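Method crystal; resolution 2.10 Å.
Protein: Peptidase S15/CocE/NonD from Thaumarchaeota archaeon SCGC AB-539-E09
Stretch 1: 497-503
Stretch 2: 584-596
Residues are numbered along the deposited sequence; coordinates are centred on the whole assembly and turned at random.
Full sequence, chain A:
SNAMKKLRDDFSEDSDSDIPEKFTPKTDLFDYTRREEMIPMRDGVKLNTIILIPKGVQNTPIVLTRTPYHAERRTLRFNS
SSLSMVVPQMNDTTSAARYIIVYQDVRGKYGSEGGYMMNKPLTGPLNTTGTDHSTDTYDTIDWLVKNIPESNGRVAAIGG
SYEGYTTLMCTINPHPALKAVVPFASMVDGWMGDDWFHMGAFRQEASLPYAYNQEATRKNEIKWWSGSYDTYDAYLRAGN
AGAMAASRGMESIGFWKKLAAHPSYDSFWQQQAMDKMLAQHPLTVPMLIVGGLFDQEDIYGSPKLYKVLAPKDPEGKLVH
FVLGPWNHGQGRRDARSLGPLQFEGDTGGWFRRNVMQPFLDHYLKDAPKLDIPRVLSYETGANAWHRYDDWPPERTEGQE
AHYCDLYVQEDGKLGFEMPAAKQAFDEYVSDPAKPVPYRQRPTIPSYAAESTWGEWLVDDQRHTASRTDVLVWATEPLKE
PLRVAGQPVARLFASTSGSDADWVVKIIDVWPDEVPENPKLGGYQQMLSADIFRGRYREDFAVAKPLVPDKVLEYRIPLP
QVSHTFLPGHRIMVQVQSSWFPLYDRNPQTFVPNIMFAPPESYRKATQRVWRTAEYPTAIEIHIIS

Stretch 1, residues 497-503: SGSDADW
Stretch 2, residues 584-596: YDRNPQTFVPNIM

One carboxamide ties the two stretches together: Asn587 ND2 donates to two aspartates at once, to Asp500 OD1 at 3.1 Å (N-H...O angle 159°) and to Asp502 OD1, at the start of the strand, at 3.1 Å (155°). With both its hydrogens directed at acceptors, the amide supplies a neutral donor between two acidic groups. The buried Asn587 points its CA-to-CB bond toward stretch 1 (chi1 -168°, t; chi2 -63°; phi/psi -80/128), while its OD1 accepts from Gln589 N at 3.0 Å, fixing the amide's orientation. Asp500 also points toward its partner from an extended backbone (-155/156; chi1 -156°, t; chi2 -17°), and its OD1 accepts from Ala501 N at 2.8 Å. Asp502 starts sideways (-105/140; chi1 -82°, m; chi2 -10°), but its carboxylate end comes nearer.

The register sets CA of Ser499 4.6 Å from CA of Thr590, and CA of Asp500 4.4 Å from CA of Gln589, so the chains run in opposite senses here. Gln589, at phi/psi 75/9, presents its carbonyl to Ser499 N (N to O 3.2 Å, 138°). The same Gln589 O lies 3.2 Å from Gly498 CA in a CA-H...O contact; an ideal CB on Gly498 would sit 2.1 Å from that oxygen, a clash that glycine avoids. A second such contact joins Gln589 CA to Asp500 O at 3.1 Å (150°). Ser499 (-109/3; chi1 36°, p) places OG 2.8 Å from Phe591 N, which donates to it at 156°.

Water completes the join. One molecule donates to Asp500 OD2 and Thr590 O, each 2.7 Å from its oxygen, and accepts from Val592 N at 3.0 Å; another accepts from Asp502 N and donates to Gln589 OE1, both 2.9 Å from its oxygen. Phe591 (chi1 -173°, t; chi2 79°) packs obliquely beside Asp500, whose OD2 also lies 3.7 Å from Ile595 CD1. Altogether 451 Å² is buried, with Asp500 contributing most.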

# COMPACT_ATOMS: atom_id res chain seq x y z
N SER A 497 44.45 3.05 16.49
CA SER A 497 45.76 2.56 16.07
C SER A 497 46.24 3.31 14.80
O SER A 497 47.39 3.16 14.40
CB SER A 497 45.73 1.05 15.84
OG SER A 497 44.78 0.68 14.86
N GLY A 498 45.36 4.13 14.22
CA GLY A 498 45.65 4.94 13.04
C GLY A 498 46.05 6.38 13.36
O GLY A 498 46.21 6.73 14.54
N SER A 499 46.23 7.22 12.32
CA SER A 499 46.64 8.62 12.48
C SER A 499 45.50 9.61 12.16
O SER A 499 45.69 10.83 12.23
CB SER A 499 47.88 8.94 11.65
OG SER A 499 47.89 8.26 10.40
N ASP A 500 44.31 9.08 11.84
CA ASP A 500 43.08 9.85 11.60
C ASP A 500 41.87 8.96 11.88
O ASP A 500 42.01 7.74 11.87
CB ASP A 500 43.04 10.43 10.17
CG ASP A 500 42.15 11.67 10.01
OD1 ASP A 500 41.31 11.93 10.91
OD2 ASP A 500 42.28 12.37 8.99
N ALA A 501 40.71 9.57 12.22
CA ALA A 501 39.49 8.83 12.54
C ALA A 501 38.27 9.71 12.55
O ALA A 501 38.36 10.88 12.90
CB ALA A 501 39.62 8.16 13.91
N ASP A 502 37.12 9.13 12.20
CA ASP A 502 35.81 9.76 12.32
C ASP A 502 35.11 9.14 13.50
O ASP A 502 35.24 7.93 13.72
CB ASP A 502 34.97 9.55 11.04
CG ASP A 502 35.27 10.52 9.91
OD1 ASP A 502 36.00 11.50 10.16
OD2 ASP A 502 34.79 10.28 8.79
N TRP A 503 34.40 9.94 14.30
CA TRP A 503 33.69 9.41 15.45
C TRP A 503 32.22 9.81 15.38
O TRP A 503 31.90 11.00 15.42
CB TRP A 503 34.33 9.85 16.78
CG TRP A 503 35.78 9.47 16.92
CD1 TRP A 503 36.87 10.27 16.71
CD2 TRP A 503 36.30 8.18 17.29
NE1 TRP A 503 38.03 9.57 16.94
CE2 TRP A 503 37.71 8.28 17.29
CE3 TRP A 503 35.71 6.95 17.64
CZ2 TRP A 503 38.54 7.20 17.63
CZ3 TRP A 503 36.53 5.88 17.98
CH2 TRP A 503 37.93 6.01 17.95
N TYR A 584 28.48 10.43 4.23
CA TYR A 584 29.79 10.99 4.55
C TYR A 584 30.88 10.17 3.88
O TYR A 584 30.78 8.94 3.84
CB TYR A 584 30.02 11.03 6.07
CG TYR A 584 29.09 11.98 6.78
CD1 TYR A 584 27.87 11.55 7.29
CD2 TYR A 584 29.41 13.33 6.91
CE1 TYR A 584 26.99 12.43 7.92
CE2 TYR A 584 28.56 14.22 7.56
CZ TYR A 584 27.34 13.77 8.04
OH TYR A 584 26.49 14.64 8.67
N ASP A 585 31.92 10.84 3.34
CA ASP A 585 33.03 10.11 2.74
C ASP A 585 33.84 9.41 3.85
O ASP A 585 33.78 9.84 5.01
CB ASP A 585 33.93 11.02 1.87
CG ASP A 585 34.65 12.15 2.59
OD1 ASP A 585 34.27 12.47 3.73
OD2 ASP A 585 35.57 12.74 1.98
N ARG A 586 34.50 8.30 3.52
CA ARG A 586 35.26 7.53 4.51
C ARG A 586 36.50 8.25 4.97
O ARG A 586 37.22 8.83 4.15
CB ARG A 586 35.69 6.17 3.94
CG ARG A 586 34.57 5.28 3.47
CD ARG A 586 35.10 4.14 2.61
NE ARG A 586 35.87 4.62 1.46
CZ ARG A 586 36.94 4.00 0.97
NH1 ARG A 586 37.37 2.88 1.51
NH2 ARG A 586 37.58 4.50 -0.08
N ASN A 587 36.79 8.14 6.26
CA ASN A 587 38.06 8.61 6.78
C ASN A 587 39.09 7.52 6.46
O ASN A 587 38.81 6.34 6.72
CB ASN A 587 37.97 8.89 8.29
CG ASN A 587 39.16 9.65 8.82
OD1 ASN A 587 40.31 9.18 8.79
ND2 ASN A 587 38.92 10.85 9.32
N PRO A 588 40.24 7.86 5.82
CA PRO A 588 41.22 6.82 5.47
C PRO A 588 41.78 6.08 6.69
O PRO A 588 42.22 4.94 6.56
CB PRO A 588 42.32 7.59 4.73
CG PRO A 588 41.69 8.89 4.33
CD PRO A 588 40.70 9.20 5.40
N GLN A 589 41.74 6.73 7.87
CA GLN A 589 42.22 6.23 9.17
C GLN A 589 43.77 6.27 9.23
O GLN A 589 44.38 5.80 10.19
CB GLN A 589 41.62 4.86 9.55
CG GLN A 589 40.09 4.95 9.66
CD GLN A 589 39.37 3.74 10.17
OE1 GLN A 589 38.23 3.85 10.63
NE2 GLN A 589 39.95 2.56 10.04
N THR A 590 44.38 6.91 8.22
CA THR A 590 45.79 7.31 8.16
C THR A 590 45.75 8.77 7.75
O THR A 590 44.88 9.13 6.95
CB THR A 590 46.66 6.42 7.23
OG1 THR A 590 46.32 6.64 5.86
CG2 THR A 590 46.61 4.94 7.58
N PHE A 591 46.61 9.62 8.33
CA PHE A 591 46.58 11.05 8.02
C PHE A 591 47.07 11.36 6.60
O PHE A 591 48.18 10.97 6.21
CB PHE A 591 47.38 11.87 9.04
CG PHE A 591 47.25 13.36 8.86
CD1 PHE A 591 46.12 14.04 9.32
CD2 PHE A 591 48.23 14.10 8.21
CE1 PHE A 591 45.98 15.42 9.14
CE2 PHE A 591 48.09 15.48 8.03
CZ PHE A 591 46.97 16.13 8.50
N VAL A 592 46.23 12.08 5.83
CA VAL A 592 46.51 12.57 4.48
C VAL A 592 46.28 14.10 4.46
O VAL A 592 45.49 14.59 5.27
CB VAL A 592 45.69 11.84 3.37
CG1 VAL A 592 46.06 10.37 3.27
CG2 VAL A 592 44.18 12.01 3.57
N PRO A 593 46.95 14.89 3.57
CA PRO A 593 46.73 16.35 3.58
C PRO A 593 45.28 16.73 3.25
O PRO A 593 44.73 17.65 3.86
CB PRO A 593 47.70 16.86 2.51
CG PRO A 593 48.71 15.78 2.35
CD PRO A 593 47.96 14.51 2.56
N ASN A 594 44.64 15.99 2.32
CA ASN A 594 43.26 16.25 1.90
C ASN A 594 42.53 14.92 1.65
O ASN A 594 42.91 14.16 0.76
CB ASN A 594 43.26 17.13 0.63
CG ASN A 594 41.96 17.87 0.39
OD1 ASN A 594 40.90 17.53 0.91
ND2 ASN A 594 42.03 18.92 -0.42
N ILE A 595 41.46 14.65 2.43
CA ILE A 595 40.69 13.40 2.33
C ILE A 595 39.89 13.36 0.99
O ILE A 595 39.60 12.26 0.50
CB ILE A 595 39.80 13.18 3.59
CG1 ILE A 595 40.70 12.96 4.84
CG2 ILE A 595 38.81 12.00 3.41
CD1 ILE A 595 39.99 13.02 6.19
N MET A 596 39.65 14.54 0.36
CA MET A 596 38.98 14.63 -0.95
C MET A 596 39.70 13.79 -2.01
O MET A 596 39.05 13.18 -2.86
CB MET A 596 38.89 16.09 -1.44
CG MET A 596 38.05 17.00 -0.57
SD MET A 596 36.29 16.59 -0.51
CE MET A 596 35.66 18.09 0.24
O HOH W 1 43.46 11.42 6.79
O HOH W 2 37.18 6.57 10.81